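Local atomic coordinates of biliverdin reductase (Synechocystis sp., PDB entry 5B3T), a protein that probably reduces biliverdin, a linear tetrapyrrole of the heme-degrading pathway, with NADPH bound to a Rossmann-fold domain. Residues A[103-108]-A[189-194]; A[141-146]-A[249-254]; A[184-189]-A[315-320]. One frame throughout, in Å; residues are numbered along the deposited sequence.

Contact 1 of 3, residues A[103-108]-A[189-194]; sequences LEYPLA and ISRFTD
Y105 meets the end of the R191 side chain with the CD1 side of its ring, one terminal nitrogen of the guanidinium doing the touching. R191 NH2 lies 3.6 Å from Y105 CD1 and 3.9 Å from Y105 CG, so it comes nearest the part of the ring close to CB, well away from the hydroxyl. The two flat groups stand almost upright to each other, their planes 83° apart: the tyrosine carbon meets the guanidinium at its edge, close to its plane, while NH2 comes at the ring obliquely. R191 CZ is 5.3 Å from the ring centroid, which makes the cation-pi attraction weak at most.

Long reach is what makes this meeting possible, since the nearest CA atoms, those of Y105 and R191, are 12.4 Å apart. R191 runs extended from CG to NE and turns its guanidinium only at the last torsion. On the other side, Y105 holds CG opposite its backbone N (chi1 -168°), which carries the ring out from the loop to meet the arginine. The stronger polar hold on R191 is NE bonded to S187 OG; NH2 adds a weak bond to S311 OG. Behind the tyrosine, P106 follows through a cis peptide bond and places its CB over one ring face.

Y105 is an NADP(+)-binding residue, although this chain is the apo form. The contact joins the loop after strand 100-104 of the Rossmann sheet to the turn between helices 183-189 and 193-196 of the C-terminal domain. H132 meets the tyrosine ring from just beyond strand 128-131, and helix 309-325 touches it through S311 and A314.

Contact 2 of 3, residues A[141-146]-A[249-254]; sequences QAIRQN and RIFTLH. With PO4 (phosphate ion), chain D.
R249 NE gives phosphate O4 the shortest polar bond here, 2.7 Å long and nearly straight at 172°. A second bond, 2.9 Å from R249 NH2 to phosphate O2, makes a two-pronged grip, with the phosphorus in the guanidinium plane at its edge. The bend of R249 at chi3 turns NE and NH2 to this anion, probably picked up from the crystallisation liquor, while NH1 forms a salt bridge with E265.

Farther along the strand, the contact with helix 137-146 is apolar and buried. I143 CD1 stands over one face of the F251 ring, 3.7 Å from its centroid in a CH-pi contact, offset slightly toward the rim. The same methyl reaches L253 CD1 at 3.8 Å, so F251 and L253, two residues apart on one face of the strand, share a single isoleucine tip. I143 extends straight to that tip (chi2 -176°).

N146 ND2 bonds back to A142 O at 2.8 Å, one turn earlier. Helix 137-146 lies against the mixed sheet, with I143 also on F262 of strand 258-263, while strand 248-255 runs between 153-163 and 258-263, F251 stacking on Y158.

Contact 3 of 3, residues A[184-189]-A[315-320]; sequences AALSRI and LEVADL
Helices 183-189 and 309-325 come together at L186 and A318, whose CA atoms are 6.2 Å apart, a close approach to which the small side chain of A318 probably contributes. Within segment 184-189 the helical bonds R188 N to A184 O and I189 N to A185 O are kept, and D319 N to L315 O does the same in 315-320.

Every close pair across the contact involves L186. With CG opposite its carbonyl carbon (chi1 -68°) and CD1 anti to CA (chi2 172°), it extends across to the second helix. There CD1 rests on the backbone, 3.8 Å from A318 CA and 4.0 Å from V317 O, while A318 CB lies 4.4 Å from L186 CD1. The other flank of the leucine meets V317: L186 CB is 4.1 Å from V317 CG1, and L186 CD2 is 4.2 Å from the same methyl. V317 and L186 are thus set at a slant, the valine against the base and one branch of the leucine and A318 against the other branch.

C321 adds to the leucine's surroundings one turn on. This is hydrophobic helix-to-helix packing within the C-terminal alpha/beta domain of a Gfo/Idh/MocA protein, where helix 183-189 also lies against the mixed sheet through A185 and I189 on V236. The NADP(+)-binding Y105 is close by, touched by S187 and L315.

In the fold
Contacts 1 and 3 are neighbours, their centres 7 Å apart, and share I189 at the end of helix 183-189. Y105 is one place where they meet: its CE2 lies 3.5 Å from S187 CB, and its OH is 3.2 Å from L315 N, so this NADP(+)-binding tyrosine of the Rossmann domain is flanked by both helices of contact 3. Contact 2 sits farther out, its centre about 16 Å from that of contact 1 and away from the annotated cofactor residues. It is still joined to the others: F192 CE1 packs 3.7 Å from I143 CG2, and F251 CZ lies 3.9 Å from I189 CD1. Side-chain packing thus links the mixed sheet, through the helices, to Y105 of the cofactor site.

Contact 1 of 3, residues A[103-108]-A[189-194]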
loop_
_atom_site.group_PDB
_atom_site.type_symbol
_atom_site.label_atom_id
_atom_site.label_comp_id
_atom_site.label_asym_id
_atom_site.label_seq_id
_atom_site.Cartn_x
_atom_site.Cartn_y
_atom_site.Cartn_z
ATOM N N LEU A 103 7.462 -5.468 2.397
ATOM C CA LEU A 103 6.100 -5.159 2.798
ATOM C C LEU A 103 5.333 -4.545 1.638
ATOM O O LEU A 103 5.889 -3.776 0.847
ATOM C CB LEU A 103 6.063 -4.181 3.979
ATOM C CG LEU A 103 6.603 -4.585 5.349
ATOM C CD1 LEU A 103 7.790 -3.713 5.714
ATOM C CD2 LEU A 103 5.507 -4.465 6.399
ATOM N N GLU A 104 4.059 -4.902 1.537
ATOM C CA GLU A 104 3.096 -4.040 0.875
ATOM C C GLU A 104 2.697 -2.959 1.869
ATOM O O GLU A 104 2.339 -3.268 3.009
ATOM C CB GLU A 104 1.872 -4.838 0.421
ATOM C CG GLU A 104 0.861 -4.034 -0.388
ATOM C CD GLU A 104 1.354 -3.706 -1.787
ATOM O OE1 GLU A 104 2.373 -4.289 -2.215
ATOM O OE2 GLU A 104 0.718 -2.872 -2.464
ATOM N N TYR A 105 2.804 -1.699 1.456
ATOM C CA TYR A 105 2.460 -0.569 2.316
ATOM C C TYR A 105 1.094 -0.818 2.961
ATOM O O TYR A 105 0.182 -1.295 2.292
ATOM C CB TYR A 105 2.458 0.730 1.509
ATOM C CG TYR A 105 2.386 1.973 2.358
ATOM C CD1 TYR A 105 3.537 2.540 2.889
ATOM C CD2 TYR A 105 1.166 2.574 2.642
ATOM C CE1 TYR A 105 3.476 3.674 3.673
ATOM C CE2 TYR A 105 1.095 3.706 3.428
ATOM C CZ TYR A 105 2.252 4.253 3.939
ATOM O OH TYR A 105 2.185 5.383 4.720
ATOM N N PRO A 106 0.936 -0.495 4.257
ATOM C CA PRO A 106 1.725 0.337 5.178
ATOM C C PRO A 106 3.030 -0.250 5.702
ATOM O O PRO A 106 3.204 -1.467 5.786
ATOM C CB PRO A 106 0.761 0.544 6.345
ATOM C CG PRO A 106 0.001 -0.730 6.392
ATOM C CD PRO A 106 -0.188 -1.146 4.955
ATOM N N LEU A 107 3.939 0.654 6.076
ATOM C CA LEU A 107 5.188 0.266 6.718
ATOM C C LEU A 107 5.019 0.124 8.227
ATOM O O LEU A 107 5.536 -0.827 8.824
ATOM C CB LEU A 107 6.277 1.292 6.391
ATOM C CG LEU A 107 7.549 1.346 7.243
ATOM C CD1 LEU A 107 8.321 0.039 7.160
ATOM C CD2 LEU A 107 8.420 2.515 6.795
ATOM N N ALA A 108 4.299 1.050 8.855
ATOM C CA ALA A 108 4.122 1.047 10.305
ATOM C C ALA A 108 2.970 1.986 10.649
ATOM O O ALA A 108 2.398 2.649 9.777
ATOM C CB ALA A 108 5.408 1.456 11.025
ATOM N N ILE A 189 -1.324 9.799 -2.875
ATOM C CA ILE A 189 -1.219 11.211 -3.220
ATOM C C ILE A 189 0.156 11.785 -2.890
ATOM O O ILE A 189 0.500 12.871 -3.371
ATOM C CB ILE A 189 -2.329 12.008 -2.507
ATOM C CG1 ILE A 189 -2.629 13.307 -3.256
ATOM C CG2 ILE A 189 -1.936 12.315 -1.065
ATOM C CD1 ILE A 189 -3.148 13.097 -4.664
ATOM N N SER A 190 0.962 11.081 -2.098
ATOM C CA SER A 190 2.214 11.620 -1.584
ATOM C C SER A 190 3.435 11.197 -2.388
ATOM O O SER A 190 4.548 11.615 -2.057
ATOM C CB SER A 190 2.409 11.198 -0.125
ATOM O OG SER A 190 2.786 9.834 -0.045
ATOM N N ARG A 191 3.263 10.383 -3.428
ATOM C CA ARG A 191 4.390 9.815 -4.158
ATOM C C ARG A 191 4.683 10.565 -5.453
ATOM O O ARG A 191 5.241 9.990 -6.394
ATOM C CB ARG A 191 4.146 8.331 -4.418
ATOM C CG ARG A 191 4.121 7.533 -3.126
ATOM C CD ARG A 191 3.603 6.122 -3.309
ATOM N NE ARG A 191 3.497 5.436 -2.022
ATOM C CZ ARG A 191 4.455 4.679 -1.498
ATOM N NH1 ARG A 191 5.596 4.504 -2.152
ATOM N NH2 ARG A 191 4.273 4.094 -0.322
ATOM N N PHE A 192 4.328 11.849 -5.507
ATOM C CA PHE A 192 4.738 12.744 -6.585
ATOM C C PHE A 192 5.523 13.942 -6.048
ATOM O O PHE A 192 5.550 14.999 -6.693
ATOM C CB PHE A 192 3.516 13.215 -7.382
ATOM C CG PHE A 192 2.596 12.098 -7.820
ATOM C CD1 PHE A 192 2.880 11.334 -8.942
ATOM C CD2 PHE A 192 1.445 11.819 -7.100
ATOM C CE1 PHE A 192 2.027 10.314 -9.337
ATOM C CE2 PHE A 192 0.594 10.799 -7.488
ATOM C CZ PHE A 192 0.885 10.048 -8.607
ATOM N N THR A 193 6.150 13.777 -4.888
ATOM C CA THR A 193 6.929 14.848 -4.280
ATOM C C THR A 193 7.940 15.420 -5.267
ATOM O O THR A 193 8.291 16.598 -5.199
ATOM C CB THR A 193 7.673 14.360 -3.022
ATOM O OG1 THR A 193 6.736 13.788 -2.101
ATOM C CG2 THR A 193 8.397 15.517 -2.350
ATOM N N ASP A 194 8.403 14.579 -6.186
ATOM C CA ASP A 194 9.374 14.999 -7.190
ATOM C C ASP A 194 8.840 16.163 -8.018
ATOM O O ASP A 194 9.605 16.997 -8.501
ATOM C CB ASP A 194 9.740 13.828 -8.103
ATOM C CG ASP A 194 10.529 14.265 -9.322
ATOM O OD1 ASP A 194 11.357 15.192 -9.196
ATOM O OD2 ASP A 194 10.321 13.682 -10.407
#

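Contact 2 of 3, residues A[141-146]-A[249-254]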
loop_
_atom_site.group_PDB
_atom_site.type_symbol
_atom_site.label_atom_id
_atom_site.label_comp_id
_atom_site.label_asym_id
_atom_site.label_seq_id
_atom_site.Cartn_x
_atom_site.Cartn_y
_atom_site.Cartn_z
ATOM N N GLN A 141 1.625 4.455 -12.175
ATOM C CA GLN A 141 2.662 4.551 -13.195
ATOM C C GLN A 141 2.157 5.294 -14.425
ATOM O O GLN A 141 2.913 6.038 -15.060
ATOM C CB GLN A 141 3.163 3.157 -13.572
ATOM C CG GLN A 141 3.881 2.425 -12.445
ATOM C CD GLN A 141 5.122 3.155 -11.943
ATOM O OE1 GLN A 141 5.663 4.035 -12.616
ATOM N NE2 GLN A 141 5.580 2.784 -10.753
ATOM N N ALA A 142 0.881 5.109 -14.773
ATOM C CA ALA A 142 0.306 5.854 -15.889
ATOM C C ALA A 142 0.284 7.352 -15.600
ATOM O O ALA A 142 0.538 8.168 -16.494
ATOM C CB ALA A 142 -1.102 5.341 -16.192
ATOM N N ILE A 143 -0.021 7.732 -14.358
ATOM C CA ILE A 143 0.024 9.144 -13.977
ATOM C C ILE A 143 1.447 9.675 -14.092
ATOM O O ILE A 143 1.687 10.748 -14.657
ATOM C CB ILE A 143 -0.534 9.341 -12.555
ATOM C CG1 ILE A 143 -2.014 8.965 -12.495
ATOM C CG2 ILE A 143 -0.329 10.776 -12.096
ATOM C CD1 ILE A 143 -2.652 9.219 -11.148
ATOM N N ARG A 144 2.413 8.929 -13.547
ATOM C CA ARG A 144 3.815 9.331 -13.636
ATOM C C ARG A 144 4.244 9.527 -15.084
ATOM O O ARG A 144 4.922 10.508 -15.412
ATOM C CB ARG A 144 4.699 8.283 -12.957
ATOM C CG ARG A 144 5.165 8.651 -11.560
ATOM C CD ARG A 144 6.540 9.298 -11.598
ATOM N NE ARG A 144 7.097 9.476 -10.262
ATOM C CZ ARG A 144 6.993 10.593 -9.550
ATOM N NH1 ARG A 144 6.351 11.643 -10.047
ATOM N NH2 ARG A 144 7.531 10.662 -8.341
ATOM N N GLN A 145 3.847 8.610 -15.968
ATOM C CA GLN A 145 4.258 8.668 -17.365
ATOM C C GLN A 145 3.619 9.818 -18.133
ATOM O O GLN A 145 4.051 10.096 -19.257
ATOM C CB GLN A 145 3.925 7.346 -18.059
ATOM C CG GLN A 145 4.920 6.229 -17.788
ATOM C CD GLN A 145 4.399 4.872 -18.218
ATOM O OE1 GLN A 145 3.598 4.767 -19.148
ATOM N NE2 GLN A 145 4.856 3.821 -17.546
ATOM N N ASN A 146 2.613 10.489 -17.570
ATOM C CA ASN A 146 1.880 11.509 -18.304
ATOM C C ASN A 146 1.768 12.846 -17.583
ATOM O O ASN A 146 1.232 13.795 -18.165
ATOM C CB ASN A 146 0.471 11.005 -18.651
ATOM C CG ASN A 146 0.485 9.915 -19.708
ATOM O OD1 ASN A 146 0.612 10.194 -20.901
ATOM N ND2 ASN A 146 0.356 8.667 -19.274
ATOM N N ARG A 249 -14.612 5.722 -7.931
ATOM C CA ARG A 249 -13.170 5.474 -8.007
ATOM C C ARG A 249 -12.606 6.472 -9.013
ATOM O O ARG A 249 -12.498 6.174 -10.205
ATOM C CB ARG A 249 -12.850 4.032 -8.399
ATOM C CG ARG A 249 -12.988 3.028 -7.268
ATOM C CD ARG A 249 -12.079 1.823 -7.492
ATOM N NE ARG A 249 -12.435 1.072 -8.694
ATOM C CZ ARG A 249 -11.554 0.452 -9.474
ATOM N NH1 ARG A 249 -10.261 0.498 -9.184
ATOM N NH2 ARG A 249 -11.966 -0.210 -10.546
ATOM N N ILE A 250 -12.240 7.655 -8.524
ATOM C CA ILE A 250 -11.821 8.767 -9.367
ATOM C C ILE A 250 -10.438 9.232 -8.933
ATOM O O ILE A 250 -10.158 9.349 -7.735
ATOM C CB ILE A 250 -12.828 9.936 -9.303
ATOM C CG1 ILE A 250 -14.205 9.487 -9.789
ATOM C CG2 ILE A 250 -12.342 11.116 -10.126
ATOM C CD1 ILE A 250 -14.244 9.084 -11.239
ATOM N N PHE A 251 -9.575 9.494 -9.915
ATOM C CA PHE A 251 -8.287 10.152 -9.692
ATOM C C PHE A 251 -8.122 11.157 -10.829
ATOM O O PHE A 251 -7.807 10.779 -11.961
ATOM C CB PHE A 251 -7.138 9.148 -9.649
ATOM C CG PHE A 251 -5.913 9.649 -8.925
ATOM C CD1 PHE A 251 -5.689 11.007 -8.754
ATOM C CD2 PHE A 251 -4.987 8.755 -8.409
ATOM C CE1 PHE A 251 -4.567 11.463 -8.089
ATOM C CE2 PHE A 251 -3.861 9.207 -7.741
ATOM C CZ PHE A 251 -3.653 10.562 -7.582
ATOM N N THR A 252 -8.348 12.432 -10.525
ATOM C CA THR A 252 -8.304 13.501 -11.513
ATOM C C THR A 252 -7.229 14.502 -11.120
ATOM O O THR A 252 -7.131 14.880 -9.949
ATOM C CB THR A 252 -9.662 14.201 -11.623
ATOM O OG1 THR A 252 -10.662 13.242 -11.984
ATOM C CG2 THR A 252 -9.618 15.304 -12.675
ATOM N N LEU A 253 -6.425 14.924 -12.096
ATOM C CA LEU A 253 -5.388 15.927 -11.885
ATOM C C LEU A 253 -5.500 16.982 -12.977
ATOM O O LEU A 253 -5.413 16.660 -14.167
ATOM C CB LEU A 253 -3.991 15.293 -11.879
ATOM C CG LEU A 253 -3.757 14.155 -10.875
ATOM C CD1 LEU A 253 -4.001 12.793 -11.513
ATOM C CD2 LEU A 253 -2.364 14.223 -10.262
ATOM N N HIS A 254 -5.692 18.236 -12.571
ATOM C CA HIS A 254 -5.852 19.351 -13.495
ATOM C C HIS A 254 -4.552 20.145 -13.553
ATOM O O HIS A 254 -4.054 20.601 -12.518
ATOM C CB HIS A 254 -7.003 20.263 -13.070
ATOM C CG HIS A 254 -8.349 19.607 -13.103
ATOM N ND1 HIS A 254 -9.023 19.351 -14.278
ATOM C CD2 HIS A 254 -9.160 19.184 -12.104
ATOM C CE1 HIS A 254 -10.184 18.783 -14.001
ATOM N NE2 HIS A 254 -10.292 18.671 -12.690
HETATM P P PO4 D . -15.662 -0.407 -10.265
HETATM O O1 PO4 D . -16.396 0.155 -11.459
HETATM O O2 PO4 D . -14.580 -1.349 -10.739
HETATM O O3 PO4 D . -16.632 -1.155 -9.383
HETATM O O4 PO4 D . -15.036 0.722 -9.480
#

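Contact 3 of 3, residues A[184-189]-A[315-320]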
loop_
_atom_site.group_PDB
_atom_site.type_symbol
_atom_site.label_atom_id
_atom_site.label_comp_id
_atom_site.label_asym_id
_atom_site.label_seq_id
_atom_site.Cartn_x
_atom_site.Cartn_y
_atom_site.Cartn_z
ATOM N N ALA A 184 -3.906 4.498 3.168
ATOM C CA ALA A 184 -3.580 4.040 1.821
ATOM C C ALA A 184 -3.762 5.151 0.793
ATOM O O ALA A 184 -2.925 5.318 -0.101
ATOM C CB ALA A 184 -4.434 2.825 1.458
ATOM N N ALA A 185 -4.848 5.919 0.904
ATOM C CA ALA A 185 -5.094 6.985 -0.060
ATOM C C ALA A 185 -4.021 8.062 0.023
ATOM O O ALA A 185 -3.564 8.574 -1.006
ATOM C CB ALA A 185 -6.482 7.586 0.165
ATOM N N LEU A 186 -3.601 8.417 1.240
ATOM C CA LEU A 186 -2.571 9.438 1.395
ATOM C C LEU A 186 -1.221 8.958 0.883
ATOM O O LEU A 186 -0.394 9.775 0.463
ATOM C CB LEU A 186 -2.464 9.858 2.859
ATOM C CG LEU A 186 -3.681 10.606 3.397
ATOM C CD1 LEU A 186 -3.551 10.790 4.893
ATOM C CD2 LEU A 186 -3.860 11.942 2.690
ATOM N N SER A 187 -0.976 7.646 0.919
ATOM C CA SER A 187 0.234 7.111 0.307
ATOM C C SER A 187 0.238 7.362 -1.195
ATOM O O SER A 187 1.269 7.733 -1.766
ATOM C CB SER A 187 0.357 5.617 0.604
ATOM O OG SER A 187 1.439 5.041 -0.111
ATOM N N ARG A 188 -0.913 7.181 -1.845
ATOM C CA ARG A 188 -1.004 7.414 -3.283
ATOM C C ARG A 188 -0.724 8.871 -3.625
ATOM O O ARG A 188 0.034 9.169 -4.557
ATOM C CB ARG A 188 -2.385 6.999 -3.793
ATOM C CG ARG A 188 -2.643 5.500 -3.764
ATOM C CD ARG A 188 -2.334 4.854 -5.112
ATOM N NE ARG A 188 -0.955 5.078 -5.537
ATOM C CZ ARG A 188 0.010 4.169 -5.441
ATOM N NH1 ARG A 188 -0.261 2.966 -4.951
ATOM N NH2 ARG A 188 1.240 4.453 -5.846
ATOM N N ILE A 189 -1.324 9.799 -2.875
ATOM C CA ILE A 189 -1.219 11.211 -3.220
ATOM C C ILE A 189 0.156 11.785 -2.890
ATOM O O ILE A 189 0.500 12.871 -3.371
ATOM C CB ILE A 189 -2.329 12.008 -2.507
ATOM C CG1 ILE A 189 -2.629 13.307 -3.256
ATOM C CG2 ILE A 189 -1.936 12.315 -1.065
ATOM C CD1 ILE A 189 -3.148 13.097 -4.664
ATOM N N LEU A 315 4.053 7.923 5.265
ATOM C CA LEU A 315 3.751 7.744 6.680
ATOM C C LEU A 315 3.686 9.085 7.401
ATOM O O LEU A 315 2.812 9.299 8.248
ATOM C CB LEU A 315 4.802 6.824 7.305
ATOM C CG LEU A 315 4.703 6.345 8.754
ATOM C CD1 LEU A 315 3.278 5.962 9.133
ATOM C CD2 LEU A 315 5.653 5.167 8.950
ATOM N N GLU A 316 4.596 10.005 7.069
ATOM C CA GLU A 316 4.548 11.339 7.663
ATOM C C GLU A 316 3.251 12.053 7.306
ATOM O O GLU A 316 2.624 12.683 8.166
ATOM C CB GLU A 316 5.755 12.168 7.213
ATOM C CG GLU A 316 5.707 13.621 7.672
ATOM C CD GLU A 316 6.905 14.434 7.203
ATOM O OE1 GLU A 316 7.980 13.843 6.976
ATOM O OE2 GLU A 316 6.769 15.668 7.062
ATOM N N VAL A 317 2.830 11.961 6.044
ATOM C CA VAL A 317 1.589 12.604 5.620
ATOM C C VAL A 317 0.398 12.012 6.366
ATOM O O VAL A 317 -0.534 12.731 6.745
ATOM C CB VAL A 317 1.422 12.485 4.094
ATOM C CG1 VAL A 317 0.051 12.986 3.667
ATOM C CG2 VAL A 317 2.517 13.259 3.383
ATOM N N ALA A 318 0.413 10.696 6.592
ATOM C CA ALA A 318 -0.682 10.057 7.318
ATOM C C ALA A 318 -0.722 10.510 8.773
ATOM O O ALA A 318 -1.801 10.775 9.316
ATOM C CB ALA A 318 -0.557 8.536 7.229
ATOM N N ASP A 319 0.442 10.600 9.423
ATOM C CA ASP A 319 0.494 11.142 10.779
ATOM C C ASP A 319 -0.061 12.559 10.823
ATOM O O ASP A 319 -0.826 12.911 11.728
ATOM C CB ASP A 319 1.929 11.125 11.309
ATOM C CG ASP A 319 2.442 9.727 11.566
ATOM O OD1 ASP A 319 1.620 8.790 11.614
ATOM O OD2 ASP A 319 3.668 9.567 11.747
ATOM N N LEU A 320 0.320 13.387 9.849
ATOM C CA LEU A 320 -0.133 14.774 9.831
ATOM C C LEU A 320 -1.647 14.865 9.673
ATOM O O LEU A 320 -2.301 15.673 10.344
ATOM C CB LEU A 320 0.573 15.536 8.708
ATOM C CG LEU A 320 2.058 15.795 8.956
ATOM C CD1 LEU A 320 2.741 16.329 7.708
ATOM C CD2 LEU A 320 2.213 16.765 10.112
#